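Local coordinates for cellulosome anchoring protein cohesin region (Clostridium thermocellum, PDB 4DH2), which binds a type I dockerin through its cohesin domain, the pairing that attaches components to the cellulosome, and may also bind carbohydrate, at residues A[16-21]-A[152-157]; A[34-39]-A[111-116]; A[51-56]-A[132-137]; A[60-65]-A[80-85]. All coordinates share one frame; numbering follows the deposited sequence.

Interaction 1: residues A[16-21]-A[152-157]; sequences ILDVLV and VLKEGK
Val19 meets Leu153 where the first and last strands of the cohesin beta-sandwich run parallel, 16-21 beside 152-157. Val152 N donates to Leu17 O at 2.8 Å, almost straight (176°) and in the plane of the carbonyl. Val19 N returns a bond to Val152 O at 2.9 Å, from above that carbonyl plane. Lys154 N then reaches Val19 O at 2.9 Å. The bond from Val21 N to Lys154 O is weak, next to the break in the strand at Glu155.

The tight side carries Val19 and Leu153. Leu153 CG is anti to the carbonyl carbon (chi1 -55°), and CD2 lies against Val19 CB at 3.6 Å. Further along, Gly156 has no side chain, and Val21 CB comes to 3.6 Å from its CA. Phe136 covers both Val21 and Leu153.

The other face, with Asp18, Leu20, Val152 and Lys154, is turned to solvent, with Val152 and Lys154 exposed. Lys154 is extended beyond CG and runs alongside Leu20. In the conformer described, NZ lies 3.7 Å from Asp18 OD1, a long, doubtful salt bridge. Asp18 OD2 is hydrogen-bonded to Asn40. Near the start, Ile16 CD1 touches Val152 CG2 at 3.5 Å.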
loop_
_atom_site.group_PDB
_atom_site.type_symbol
_atom_site.label_atom_id
_atom_site.label_comp_id
_atom_site.label_asym_id
_atom_site.label_seq_id
_atom_site.Cartn_x
_atom_site.Cartn_y
_atom_site.Cartn_z
ATOM N N ILE A 16 6.524 2.125 15.935
ATOM C CA ILE A 16 5.318 1.387 15.688
ATOM C C ILE A 16 4.119 2.324 15.479
ATOM O O ILE A 16 4.107 3.466 15.952
ATOM C CB ILE A 16 5.084 0.427 16.906
ATOM C CG1 ILE A 16 4.017 -0.605 16.615
ATOM C CG2 ILE A 16 4.740 1.242 18.157
ATOM C CD1 ILE A 16 4.315 -1.969 17.304
ATOM N N LEU A 17 3.134 1.842 14.719
ATOM C CA LEU A 17 1.814 2.468 14.631
ATOM C C LEU A 17 0.761 1.375 14.509
ATOM O O LEU A 17 1.065 0.173 14.416
ATOM C CB LEU A 17 1.712 3.447 13.454
ATOM C CG LEU A 17 2.035 2.847 12.082
ATOM C CD1 LEU A 17 0.875 2.155 11.497
ATOM C CD2 LEU A 17 2.529 3.969 11.159
ATOM N N ASP A 18 -0.487 1.812 14.534
ATOM C CA ASP A 18 -1.615 0.916 14.384
ATOM C C ASP A 18 -2.357 1.271 13.101
ATOM O O ASP A 18 -2.535 2.458 12.801
ATOM C CB ASP A 18 -2.586 1.070 15.557
ATOM C CG ASP A 18 -1.990 0.581 16.863
ATOM O OD1 ASP A 18 -2.069 -0.611 17.133
ATOM O OD2 ASP A 18 -1.453 1.399 17.598
ATOM N N VAL A 19 -2.774 0.236 12.377
ATOM C CA VAL A 19 -3.564 0.399 11.171
ATOM C C VAL A 19 -4.921 -0.274 11.418
ATOM O O VAL A 19 -4.963 -1.459 11.757
ATOM C CB VAL A 19 -2.873 -0.250 9.968
ATOM C CG1 VAL A 19 -3.682 -0.068 8.727
ATOM C CG2 VAL A 19 -1.482 0.326 9.788
ATOM N N LEU A 20 -6.014 0.473 11.228
ATOM C CA LEU A 20 -7.363 -0.036 11.527
ATOM C C LEU A 20 -8.304 0.086 10.346
ATOM O O LEU A 20 -8.284 1.086 9.634
ATOM C CB LEU A 20 -7.960 0.757 12.687
ATOM C CG LEU A 20 -7.153 0.860 13.980
ATOM C CD1 LEU A 20 -6.246 2.065 13.950
ATOM C CD2 LEU A 20 -8.080 0.942 15.182
ATOM N N VAL A 21 -9.101 -0.953 10.123
ATOM C CA VAL A 21 -10.232 -0.832 9.216
ATOM C C VAL A 21 -11.413 -0.428 10.086
ATOM O O VAL A 21 -11.772 -1.153 11.005
ATOM C CB VAL A 21 -10.529 -2.152 8.524
ATOM C CG1 VAL A 21 -11.792 -2.016 7.640
ATOM C CG2 VAL A 21 -9.350 -2.604 7.701
ATOM N N VAL A 152 0.818 -2.411 13.485
ATOM C CA VAL A 152 -0.055 -3.379 14.111
ATOM C C VAL A 152 -1.392 -3.336 13.370
ATOM O O VAL A 152 -2.142 -2.371 13.495
ATOM C CB VAL A 152 -0.304 -3.031 15.578
ATOM C CG1 VAL A 152 -1.220 -4.119 16.217
ATOM C CG2 VAL A 152 1.015 -2.843 16.340
ATOM N N LEU A 153 -1.674 -4.375 12.619
ATOM C CA LEU A 153 -2.859 -4.394 11.774
ATOM C C LEU A 153 -4.090 -4.957 12.497
ATOM O O LEU A 153 -4.054 -6.005 13.150
ATOM C CB LEU A 153 -2.573 -5.257 10.575
ATOM C CG LEU A 153 -1.327 -4.875 9.761
ATOM C CD1 LEU A 153 -1.116 -5.835 8.634
ATOM C CD2 LEU A 153 -1.436 -3.451 9.227
ATOM N N LYS A 154 -5.184 -4.244 12.378
ATOM C CA LYS A 154 -6.435 -4.688 12.929
ATOM C C LYS A 154 -7.454 -4.783 11.804
ATOM O O LYS A 154 -7.749 -3.798 11.163
ATOM C CB LYS A 154 -6.857 -3.706 14.011
ATOM C CG LYS A 154 -5.838 -3.577 15.144
ATOM C CD LYS A 154 -6.037 -2.277 15.917
ATOM C CE LYS A 154 -5.399 -2.318 17.302
ATOM N NZ LYS A 154 -5.645 -1.025 18.011
ATOM N N GLU A 155 -7.949 -5.996 11.568
ATOM C CA GLU A 155 -8.890 -6.250 10.492
ATOM C C GLU A 155 -10.206 -5.591 10.838
ATOM O O GLU A 155 -10.401 -5.140 11.969
ATOM C CB GLU A 155 -9.093 -7.739 10.313
ATOM C CG GLU A 155 -7.867 -8.417 9.736
ATOM C CD GLU A 155 -8.007 -9.926 9.537
ATOM O OE1 GLU A 155 -8.898 -10.561 10.137
ATOM O OE2 GLU A 155 -7.177 -10.490 8.784
ATOM N N GLY A 156 -11.101 -5.542 9.872
ATOM C CA GLY A 156 -12.381 -4.887 10.074
ATOM C C GLY A 156 -13.483 -5.690 9.434
ATOM O O GLY A 156 -13.225 -6.660 8.719
ATOM N N LYS A 157 -14.728 -5.296 9.681
ATOM C CA LYS A 157 -15.859 -6.035 9.139
ATOM C C LYS A 157 -16.897 -5.047 8.669
ATOM O O LYS A 157 -17.002 -3.943 9.221
ATOM C CB LYS A 157 -16.517 -6.922 10.206
ATOM C CG LYS A 157 -16.644 -6.187 11.543
ATOM C CD LYS A 157 -17.712 -6.747 12.452
ATOM C CE LYS A 157 -17.725 -5.968 13.767
ATOM N NZ LYS A 157 -18.562 -6.609 14.799
HETATM O O HOH W 1 -9.945 -2.340 12.692
#

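Interaction 2: residues A[34-39]-A[111-116]; sequences IPLKFE and AKLTVR
Leu36 and Leu113 both hold CG anti to the carbonyl carbon (chi1 -49° and -55°). The two side chains cross at about a right angle, with Leu36 CD1 4.1 Å from Leu113 CG. The Ile34 and Val115 side chains cross similarly, and Ile34 CD1 meets Val115 CG2 at 4.0 Å. Phe91 and Ile89 of strand 88-94 pack on this same apolar face of the cohesin sandwich.

The backbones are antiparallel. Ile34 and Leu113 form a hydrogen-bonded pair, with Ile34 N to Leu113 O at 2.8 Å and Leu113 N to Ile34 O at 2.9 Å. Leu36 N bonds to Ala111 O at 2.9 Å, but the return bond from Ala111 N to Leu36 O is weak at 3.5 Å. Pro35, which has no N-H, faces Lys112 in the non-hydrogen-bonded pair, where no N-H is needed toward this strand.

No side-chain hydrogen bond or salt bridge joins the two segments. Four backbone hydrogen bonds, one of them weak, supply the polar part, and aliphatic packing supplies the rest.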
loop_
_atom_site.group_PDB
_atom_site.type_symbol
_atom_site.label_atom_id
_atom_site.label_comp_id
_atom_site.label_asym_id
_atom_site.label_seq_id
_atom_site.Cartn_x
_atom_site.Cartn_y
_atom_site.Cartn_z
ATOM N N ILE A 34 -15.720 3.131 3.465
ATOM C CA ILE A 34 -15.021 2.476 4.567
ATOM C C ILE A 34 -13.716 3.248 4.829
ATOM O O ILE A 34 -12.825 3.261 3.989
ATOM C CB ILE A 34 -14.687 1.002 4.239
ATOM C CG1 ILE A 34 -15.964 0.192 3.971
ATOM C CG2 ILE A 34 -13.901 0.362 5.394
ATOM C CD1 ILE A 34 -15.684 -1.153 3.471
ATOM N N PRO A 35 -13.621 3.922 5.981
ATOM C CA PRO A 35 -12.409 4.659 6.323
ATOM C C PRO A 35 -11.370 3.699 6.868
ATOM O O PRO A 35 -11.718 2.761 7.590
ATOM C CB PRO A 35 -12.862 5.636 7.413
ATOM C CG PRO A 35 -14.372 5.525 7.458
ATOM C CD PRO A 35 -14.684 4.146 6.976
ATOM N N LEU A 36 -10.121 3.964 6.502
ATOM C CA LEU A 36 -8.965 3.215 6.984
ATOM C C LEU A 36 -8.072 4.234 7.695
ATOM O O LEU A 36 -7.822 5.313 7.163
ATOM C CB LEU A 36 -8.226 2.580 5.795
ATOM C CG LEU A 36 -9.118 1.823 4.822
ATOM C CD1 LEU A 36 -8.310 1.348 3.630
ATOM C CD2 LEU A 36 -9.794 0.640 5.480
ATOM N N LYS A 37 -7.617 3.895 8.899
ATOM C CA LYS A 37 -6.981 4.854 9.782
ATOM C C LYS A 37 -5.622 4.378 10.229
ATOM O O LYS A 37 -5.375 3.187 10.283
ATOM C CB LYS A 37 -7.811 5.063 11.055
ATOM C CG LYS A 37 -9.009 5.978 10.894
ATOM C CD LYS A 37 -9.653 6.250 12.251
ATOM C CE LYS A 37 -8.762 7.127 13.122
ATOM N NZ LYS A 37 -8.924 6.878 14.591
ATOM N N PHE A 38 -4.759 5.342 10.516
ATOM C CA PHE A 38 -3.536 5.130 11.250
ATOM C C PHE A 38 -3.723 5.783 12.602
ATOM O O PHE A 38 -4.225 6.918 12.693
ATOM C CB PHE A 38 -2.343 5.855 10.610
ATOM C CG PHE A 38 -1.898 5.315 9.287
ATOM C CD1 PHE A 38 -2.268 4.039 8.851
ATOM C CD2 PHE A 38 -1.042 6.080 8.494
ATOM C CE1 PHE A 38 -1.841 3.572 7.632
ATOM C CE2 PHE A 38 -0.596 5.601 7.272
ATOM C CZ PHE A 38 -1.002 4.345 6.848
ATOM N N GLU A 39 -3.312 5.080 13.652
ATOM C CA GLU A 39 -3.285 5.637 14.996
ATOM C C GLU A 39 -1.903 5.434 15.595
ATOM O O GLU A 39 -1.205 4.481 15.237
ATOM C CB GLU A 39 -4.346 4.967 15.879
ATOM C CG GLU A 39 -5.791 5.306 15.511
ATOM C CD GLU A 39 -6.819 4.593 16.389
ATOM O OE1 GLU A 39 -6.431 3.762 17.242
ATOM O OE2 GLU A 39 -8.024 4.860 16.213
ATOM N N ALA A 111 -6.956 6.507 4.028
ATOM C CA ALA A 111 -7.649 6.250 2.772
ATOM C C ALA A 111 -9.109 5.959 3.047
ATOM O O ALA A 111 -9.475 5.535 4.147
ATOM C CB ALA A 111 -7.011 5.122 2.036
ATOM N N LYS A 112 -9.954 6.211 2.053
ATOM C CA LYS A 112 -11.348 5.826 2.157
ATOM C C LYS A 112 -11.677 4.959 0.954
ATOM O O LYS A 112 -11.380 5.334 -0.195
ATOM C CB LYS A 112 -12.246 7.073 2.141
ATOM C CG LYS A 112 -12.132 7.938 3.371
ATOM C CD LYS A 112 -13.077 9.143 3.278
ATOM C CE LYS A 112 -13.110 9.931 4.593
ATOM N NZ LYS A 112 -11.974 10.908 4.737
ATOM N N LEU A 113 -12.322 3.823 1.202
ATOM C CA LEU A 113 -12.787 2.983 0.125
ATOM C C LEU A 113 -14.240 3.354 -0.116
ATOM O O LEU A 113 -14.961 3.585 0.839
ATOM C CB LEU A 113 -12.795 1.543 0.566
ATOM C CG LEU A 113 -11.471 1.009 1.111
ATOM C CD1 LEU A 113 -11.629 -0.450 1.458
ATOM C CD2 LEU A 113 -10.386 1.233 0.095
ATOM N N THR A 114 -14.668 3.405 -1.367
ATOM C CA THR A 114 -16.095 3.500 -1.652
ATOM C C THR A 114 -16.472 2.164 -2.232
ATOM O O THR A 114 -15.947 1.768 -3.283
ATOM C CB THR A 114 -16.401 4.624 -2.674
ATOM O OG1 THR A 114 -15.920 5.875 -2.170
ATOM C CG2 THR A 114 -17.913 4.726 -2.940
ATOM N N VAL A 115 -17.378 1.447 -1.567
ATOM C CA VAL A 115 -17.736 0.135 -2.018
ATOM C C VAL A 115 -19.234 -0.037 -2.149
ATOM O O VAL A 115 -20.016 0.629 -1.463
ATOM C CB VAL A 115 -17.221 -0.944 -1.067
ATOM C CG1 VAL A 115 -15.740 -0.702 -0.773
ATOM C CG2 VAL A 115 -18.061 -0.997 0.234
ATOM N N ARG A 116 -19.623 -0.961 -3.015
ATOM C CA ARG A 116 -21.033 -1.326 -3.127
ATOM C C ARG A 116 -21.207 -2.671 -2.514
ATOM O O ARG A 116 -20.461 -3.585 -2.822
ATOM C CB ARG A 116 -21.471 -1.411 -4.584
ATOM C CG ARG A 116 -22.898 -1.953 -4.733
ATOM C CD ARG A 116 -23.240 -2.282 -6.169
ATOM N NE ARG A 116 -23.600 -1.086 -6.923
ATOM C CZ ARG A 116 -23.110 -0.765 -8.114
ATOM N NH1 ARG A 116 -22.226 -1.545 -8.720
ATOM N NH2 ARG A 116 -23.508 0.349 -8.703
#

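Interaction 3: residues A[51-56]-A[132-137]; sequences LSLYYD and SLITFG
An antiparallel pair of strands in the dockerin-binding sheet of the cohesin sandwich sets Leu53 beside Phe136 and Tyr54 beside Thr135. Gly137 N donates to Ser52 O at 2.9 Å, coming from well above the carbonyl plane (53°). Tyr54 N gives to Thr135 O at 2.8 Å, and Thr135 N returns a bond to Tyr54 O at 3.0 Å. Leu53 and Phe136 form the non-hydrogen-bonded pair between these bonds.

On the Tyr54 face, Thr135 OG1 lies between its backbone N and carbonyl carbon (chi1 60°) and sits 3.2 Å from Tyr54 CB. The Tyr54 side chain crosses Thr135 obliquely, and its ring reaches Phe136 and Gly137. The ring edge faces the carbonyl carbon of Phe136, and CE2 reaches Gly137 CA at 3.7 Å, a place with no side chain. Ser52 is on this face too. Its OG is hydrogen-bonded to Glu138 and Glu88, and Ser52 packs against His66 of the dockerin chain.

On the other face, toward the interior, Leu51 CD1 meets Phe136 CD1 at 3.8 Å. Leu53 CD2 is modelled too close to the same ring, and that contact is doubtful. Val19 also packs on Phe136. Toward Asp56 the backbones separate and a water bridges them. It accepts from Asp56 N at 2.8 Å, donates to Leu133 O at 2.7 Å, and hydrogen-bonds Ser132 OG.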
loop_
_atom_site.group_PDB
_atom_site.type_symbol
_atom_site.label_atom_id
_atom_site.label_comp_id
_atom_site.label_asym_id
_atom_site.label_seq_id
_atom_site.Cartn_x
_atom_site.Cartn_y
_atom_site.Cartn_z
ATOM N N LEU A 51 0.888 -1.131 1.559
ATOM C CA LEU A 51 -0.064 -1.900 2.370
ATOM C C LEU A 51 -1.081 -2.535 1.413
ATOM O O LEU A 51 -1.494 -1.867 0.454
ATOM C CB LEU A 51 -0.764 -0.914 3.326
ATOM C CG LEU A 51 -1.887 -1.370 4.241
ATOM C CD1 LEU A 51 -1.403 -2.498 5.068
ATOM C CD2 LEU A 51 -2.240 -0.204 5.118
ATOM N N SER A 52 -1.466 -3.792 1.660
ATOM C CA SER A 52 -2.532 -4.480 0.892
ATOM C C SER A 52 -3.698 -4.830 1.803
ATOM O O SER A 52 -3.492 -5.258 2.977
ATOM C CB SER A 52 -2.022 -5.826 0.326
ATOM O OG SER A 52 -1.061 -5.614 -0.683
ATOM N N LEU A 53 -4.895 -4.721 1.239
ATOM C CA LEU A 53 -6.124 -5.205 1.870
ATOM C C LEU A 53 -6.811 -6.170 0.938
ATOM O O LEU A 53 -6.697 -6.050 -0.289
ATOM C CB LEU A 53 -7.089 -4.032 2.079
ATOM C CG LEU A 53 -6.717 -2.903 3.013
ATOM C CD1 LEU A 53 -7.881 -1.919 3.048
ATOM C CD2 LEU A 53 -6.418 -3.418 4.387
ATOM N N TYR A 54 -7.573 -7.105 1.504
ATOM C CA TYR A 54 -8.374 -7.995 0.695
ATOM C C TYR A 54 -9.823 -7.848 1.104
ATOM O O TYR A 54 -10.111 -7.569 2.269
ATOM C CB TYR A 54 -7.989 -9.424 0.944
ATOM C CG TYR A 54 -6.606 -9.737 0.486
ATOM C CD1 TYR A 54 -6.365 -10.079 -0.829
ATOM C CD2 TYR A 54 -5.539 -9.646 1.365
ATOM C CE1 TYR A 54 -5.091 -10.375 -1.261
ATOM C CE2 TYR A 54 -4.263 -9.952 0.945
ATOM C CZ TYR A 54 -4.054 -10.307 -0.372
ATOM O OH TYR A 54 -2.780 -10.607 -0.807
ATOM N N TYR A 55 -10.695 -8.042 0.130
ATOM C CA TYR A 55 -12.144 -8.060 0.336
ATOM C C TYR A 55 -12.758 -9.259 -0.364
ATOM O O TYR A 55 -12.136 -9.880 -1.232
ATOM C CB TYR A 55 -12.760 -6.761 -0.196
ATOM C CG TYR A 55 -12.523 -6.500 -1.679
ATOM C CD1 TYR A 55 -13.466 -6.859 -2.613
ATOM C CD2 TYR A 55 -11.343 -5.893 -2.142
ATOM C CE1 TYR A 55 -13.270 -6.640 -3.954
ATOM C CE2 TYR A 55 -11.134 -5.673 -3.511
ATOM C CZ TYR A 55 -12.101 -6.062 -4.410
ATOM O OH TYR A 55 -11.951 -5.858 -5.773
ATOM N N ASP A 56 -13.980 -9.608 0.033
ATOM C CA ASP A 56 -14.683 -10.717 -0.583
ATOM C C ASP A 56 -15.504 -10.171 -1.735
ATOM O O ASP A 56 -16.481 -9.438 -1.538
ATOM C CB ASP A 56 -15.579 -11.406 0.438
ATOM C CG ASP A 56 -16.354 -12.560 -0.164
ATOM O OD1 ASP A 56 -16.137 -12.849 -1.365
ATOM O OD2 ASP A 56 -17.196 -13.154 0.547
ATOM N N SER A 132 -18.941 -9.214 6.482
ATOM C CA SER A 132 -17.925 -9.444 5.472
ATOM C C SER A 132 -16.606 -8.853 5.967
ATOM O O SER A 132 -16.550 -7.706 6.385
ATOM C CB SER A 132 -18.302 -8.825 4.140
ATOM O OG SER A 132 -17.487 -9.351 3.115
ATOM N N LEU A 133 -15.561 -9.655 5.916
ATOM C CA LEU A 133 -14.278 -9.316 6.531
ATOM C C LEU A 133 -13.381 -8.582 5.551
ATOM O O LEU A 133 -13.343 -8.918 4.373
ATOM C CB LEU A 133 -13.625 -10.652 6.933
ATOM C CG LEU A 133 -12.557 -10.741 8.009
ATOM C CD1 LEU A 133 -13.083 -10.282 9.342
ATOM C CD2 LEU A 133 -12.089 -12.202 8.082
ATOM N N ILE A 134 -12.641 -7.599 6.051
ATOM C CA ILE A 134 -11.647 -6.921 5.250
ATOM C C ILE A 134 -10.317 -7.245 5.920
ATOM O O ILE A 134 -10.112 -6.915 7.091
ATOM C CB ILE A 134 -11.920 -5.431 5.206
ATOM C CG1 ILE A 134 -13.171 -5.176 4.346
ATOM C CG2 ILE A 134 -10.726 -4.681 4.584
ATOM C CD1 ILE A 134 -13.723 -3.839 4.522
ATOM N N THR A 135 -9.437 -7.917 5.183
ATOM C CA THR A 135 -8.223 -8.441 5.772
ATOM C C THR A 135 -7.008 -7.737 5.202
ATOM O O THR A 135 -7.122 -6.914 4.299
ATOM C CB THR A 135 -8.064 -9.914 5.504
ATOM O OG1 THR A 135 -8.009 -10.143 4.099
ATOM C CG2 THR A 135 -9.264 -10.681 6.054
ATOM N N PHE A 136 -5.841 -8.088 5.717
ATOM C CA PHE A 136 -4.609 -7.460 5.250
ATOM C C PHE A 136 -3.680 -8.436 4.633
ATOM O O PHE A 136 -3.666 -9.604 5.004
ATOM C CB PHE A 136 -3.856 -6.879 6.412
ATOM C CG PHE A 136 -4.492 -5.709 6.987
ATOM C CD1 PHE A 136 -4.351 -4.478 6.403
ATOM C CD2 PHE A 136 -5.251 -5.817 8.133
ATOM C CE1 PHE A 136 -4.956 -3.384 6.931
ATOM C CE2 PHE A 136 -5.859 -4.714 8.652
ATOM C CZ PHE A 136 -5.708 -3.509 8.073
ATOM N N GLY A 137 -2.856 -7.935 3.724
ATOM C CA GLY A 137 -1.689 -8.664 3.289
ATOM C C GLY A 137 -0.410 -8.049 3.841
ATOM O O GLY A 137 -0.304 -7.600 4.999
HETATM O O HOH W 2 -15.049 -8.341 2.333
#

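Interaction 4: residues A[60-65]-A[80-85]; sequences IEVLKV and YNIVYK. With SO4 (sulfate ion), chain F.
Tyr80 lays one face of its ring on Val65. Its CB comes to 4.1 Å from Val65 CG1. CG lies between the backbone N and the carbonyl carbon (chi1 75°). Val65 CB then stands 3.5 Å from the ring centroid, only 6° off the normal, a CH-pi contact over the centre. CD1 and CE1 take one methyl, with CE1 3.6 Å from Val65 CG2. CE2, across the ring from CD1 and CE1, comes to 3.4 Å from Val65 O. At the tip, OH is 4.2 Å from Val65 N.

The strands involved, 60-67 and 78-83, are the outermost of the cohesin fold within this chain. Segments 60-65 and 80-83 run nearly antiparallel (166°). The contact is made chiefly by side chains along this margin of the beta-sandwich, with no direct hydrogen bond between the two segments. Leu63 and Lys64 form a classic beta bulge opposite Thr114. Ile82 CD1 fills in beside Tyr80, 3.7 Å from Val62 CG1 and also near Val65 CG2.

Asn81 points away from 60-65, and its ND2 hydrogen-bonds Leu65 O of the dockerin chain. The Tyr84 ring covers Ile82 CG2. A water donates to Val62 O at 2.9 Å, but its modelled distance to Tyr84 OH is doubtfully short. A sulfate, probably from the crystallisation liquor, accepts from Lys85 N at 3.1 Å through O4 and weakly from Tyr84 N through O3.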
loop_
_atom_site.group_PDB
_atom_site.type_symbol
_atom_site.label_atom_id
_atom_site.label_comp_id
_atom_site.label_asym_id
_atom_site.label_seq_id
_atom_site.Cartn_x
_atom_site.Cartn_y
_atom_site.Cartn_z
ATOM N N ILE A 60 -18.619 -7.632 -1.942
ATOM C CA ILE A 60 -18.184 -6.263 -2.059
ATOM C C ILE A 60 -17.585 -5.965 -3.412
ATOM O O ILE A 60 -16.797 -6.743 -3.950
ATOM C CB ILE A 60 -17.111 -5.971 -1.006
ATOM C CG1 ILE A 60 -17.737 -5.949 0.385
ATOM C CG2 ILE A 60 -16.434 -4.636 -1.292
ATOM C CD1 ILE A 60 -16.771 -5.441 1.462
ATOM N N GLU A 61 -17.980 -4.821 -3.948
ATOM C CA GLU A 61 -17.387 -4.241 -5.139
ATOM C C GLU A 61 -16.722 -2.905 -4.797
ATOM O O GLU A 61 -17.361 -1.985 -4.272
ATOM C CB GLU A 61 -18.482 -4.030 -6.199
ATOM C CG GLU A 61 -17.963 -3.474 -7.497
ATOM C CD GLU A 61 -19.051 -3.267 -8.537
ATOM O OE1 GLU A 61 -20.243 -3.504 -8.227
ATOM O OE2 GLU A 61 -18.696 -2.875 -9.669
ATOM N N VAL A 62 -15.431 -2.779 -5.091
ATOM C CA VAL A 62 -14.761 -1.527 -4.802
ATOM C C VAL A 62 -14.896 -0.631 -6.006
ATOM O O VAL A 62 -14.493 -0.982 -7.119
ATOM C CB VAL A 62 -13.271 -1.733 -4.430
ATOM C CG1 VAL A 62 -12.621 -0.374 -4.095
ATOM C CG2 VAL A 62 -13.167 -2.693 -3.264
ATOM N N LEU A 63 -15.481 0.539 -5.782
ATOM C CA LEU A 63 -15.745 1.468 -6.866
ATOM C C LEU A 63 -14.753 2.631 -6.923
ATOM O O LEU A 63 -14.582 3.264 -7.968
ATOM C CB LEU A 63 -17.142 2.050 -6.709
ATOM C CG LEU A 63 -18.258 1.005 -6.679
ATOM C CD1 LEU A 63 -19.643 1.673 -6.632
ATOM C CD2 LEU A 63 -18.172 0.049 -7.865
ATOM N N LYS A 64 -14.145 2.939 -5.786
ATOM C CA LYS A 64 -13.225 4.085 -5.687
ATOM C C LYS A 64 -12.318 3.922 -4.485
ATOM O O LYS A 64 -12.721 3.378 -3.442
ATOM C CB LYS A 64 -14.036 5.372 -5.506
ATOM C CG LYS A 64 -13.305 6.664 -5.737
ATOM C CD LYS A 64 -14.240 7.855 -5.570
ATOM C CE LYS A 64 -13.511 9.161 -5.817
ATOM N NZ LYS A 64 -14.419 10.341 -5.737
ATOM N N VAL A 65 -11.089 4.418 -4.620
ATOM C CA VAL A 65 -10.196 4.547 -3.492
ATOM C C VAL A 65 -9.672 5.971 -3.482
ATOM O O VAL A 65 -9.204 6.458 -4.514
ATOM C CB VAL A 65 -9.022 3.588 -3.646
ATOM C CG1 VAL A 65 -8.146 3.648 -2.412
ATOM C CG2 VAL A 65 -9.533 2.173 -3.921
ATOM N N TYR A 80 -2.794 3.969 -5.618
ATOM C CA TYR A 80 -3.374 2.681 -5.266
ATOM C C TYR A 80 -3.627 1.901 -6.530
ATOM O O TYR A 80 -3.686 2.467 -7.616
ATOM C CB TYR A 80 -4.688 2.880 -4.532
ATOM C CG TYR A 80 -5.802 3.277 -5.463
ATOM C CD1 TYR A 80 -6.624 2.309 -6.046
ATOM C CD2 TYR A 80 -6.008 4.615 -5.794
ATOM C CE1 TYR A 80 -7.635 2.674 -6.923
ATOM C CE2 TYR A 80 -7.031 4.985 -6.681
ATOM C CZ TYR A 80 -7.828 4.009 -7.234
ATOM O OH TYR A 80 -8.831 4.377 -8.114
ATOM N N ASN A 81 -3.814 0.604 -6.373
ATOM C CA ASN A 81 -4.187 -0.259 -7.462
ATOM C C ASN A 81 -5.091 -1.372 -6.944
ATOM O O ASN A 81 -4.804 -2.002 -5.917
ATOM C CB ASN A 81 -2.958 -0.918 -8.064
ATOM C CG ASN A 81 -3.331 -1.839 -9.197
ATOM O OD1 ASN A 81 -3.960 -1.404 -10.163
ATOM N ND2 ASN A 81 -2.967 -3.089 -9.085
ATOM N N ILE A 82 -6.174 -1.631 -7.655
ATOM C CA ILE A 82 -7.025 -2.764 -7.311
ATOM C C ILE A 82 -6.663 -3.922 -8.217
ATOM O O ILE A 82 -6.773 -3.812 -9.446
ATOM C CB ILE A 82 -8.493 -2.406 -7.473
ATOM C CG1 ILE A 82 -8.813 -1.218 -6.579
ATOM C CG2 ILE A 82 -9.390 -3.614 -7.124
ATOM C CD1 ILE A 82 -10.157 -0.617 -6.836
ATOM N N VAL A 83 -6.202 -5.009 -7.602
ATOM C CA VAL A 83 -5.934 -6.241 -8.309
ATOM C C VAL A 83 -7.233 -7.040 -8.313
ATOM O O VAL A 83 -7.484 -7.834 -7.418
ATOM C CB VAL A 83 -4.808 -7.054 -7.663
ATOM C CG1 VAL A 83 -4.444 -8.226 -8.531
ATOM C CG2 VAL A 83 -3.565 -6.165 -7.430
ATOM N N TYR A 84 -8.052 -6.806 -9.333
ATOM C CA TYR A 84 -9.386 -7.394 -9.398
ATOM C C TYR A 84 -9.372 -8.916 -9.293
ATOM O O TYR A 84 -10.202 -9.498 -8.582
ATOM C CB TYR A 84 -10.088 -6.922 -10.666
ATOM C CG TYR A 84 -10.428 -5.468 -10.596
ATOM C CD1 TYR A 84 -11.518 -5.033 -9.852
ATOM C CD2 TYR A 84 -9.644 -4.514 -11.238
ATOM C CE1 TYR A 84 -11.829 -3.688 -9.765
ATOM C CE2 TYR A 84 -9.944 -3.167 -11.156
ATOM C CZ TYR A 84 -11.045 -2.759 -10.415
ATOM O OH TYR A 84 -11.379 -1.425 -10.328
ATOM N N LYS A 85 -8.408 -9.564 -9.944
ATOM C CA LYS A 85 -8.345 -11.024 -9.908
ATOM C C LYS A 85 -8.145 -11.582 -8.504
ATOM O O LYS A 85 -8.540 -12.720 -8.209
ATOM C CB LYS A 85 -7.250 -11.534 -10.843
ATOM C CG LYS A 85 -7.007 -13.033 -10.728
ATOM C CD LYS A 85 -6.115 -13.578 -11.844
ATOM C CE LYS A 85 -6.237 -15.099 -11.947
ATOM N NZ LYS A 85 -5.191 -15.691 -12.829
HETATM S S SO4 F . -6.414 -7.277 -12.534
HETATM O O1 SO4 F . -7.692 -7.630 -13.153
HETATM O O2 SO4 F . -5.345 -7.309 -13.529
HETATM O O3 SO4 F . -6.501 -5.910 -12.009
HETATM O O4 SO4 F . -6.111 -8.271 -11.514
HETATM O O HOH W 3 -12.988 0.097 -9.325
#

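How the interactions relate
All four contacts lie in one cohesin domain. Interaction 1 joins the first and last strands, and the other three fall between its segments along the chain. Its centre is about 11 Å from those of interactions 2 and 3. Strand 15-27 pairs with 31-39 and strand 149-161 with 129-142, so interaction 1 bridges the two. Interactions 2 and 3 alternate along the chain and meet in the core, where Leu36 touches Leu53 and Ile34 touches Ile134. Interaction 4 lies about 19 Å from interaction 1, centre to centre. It adjoins interaction 2 through strand 60-67 and interaction 3 through Tyr55. Interactions 3 and 4 lie on the dockerin side; no other chain touches interactions 1 and 2.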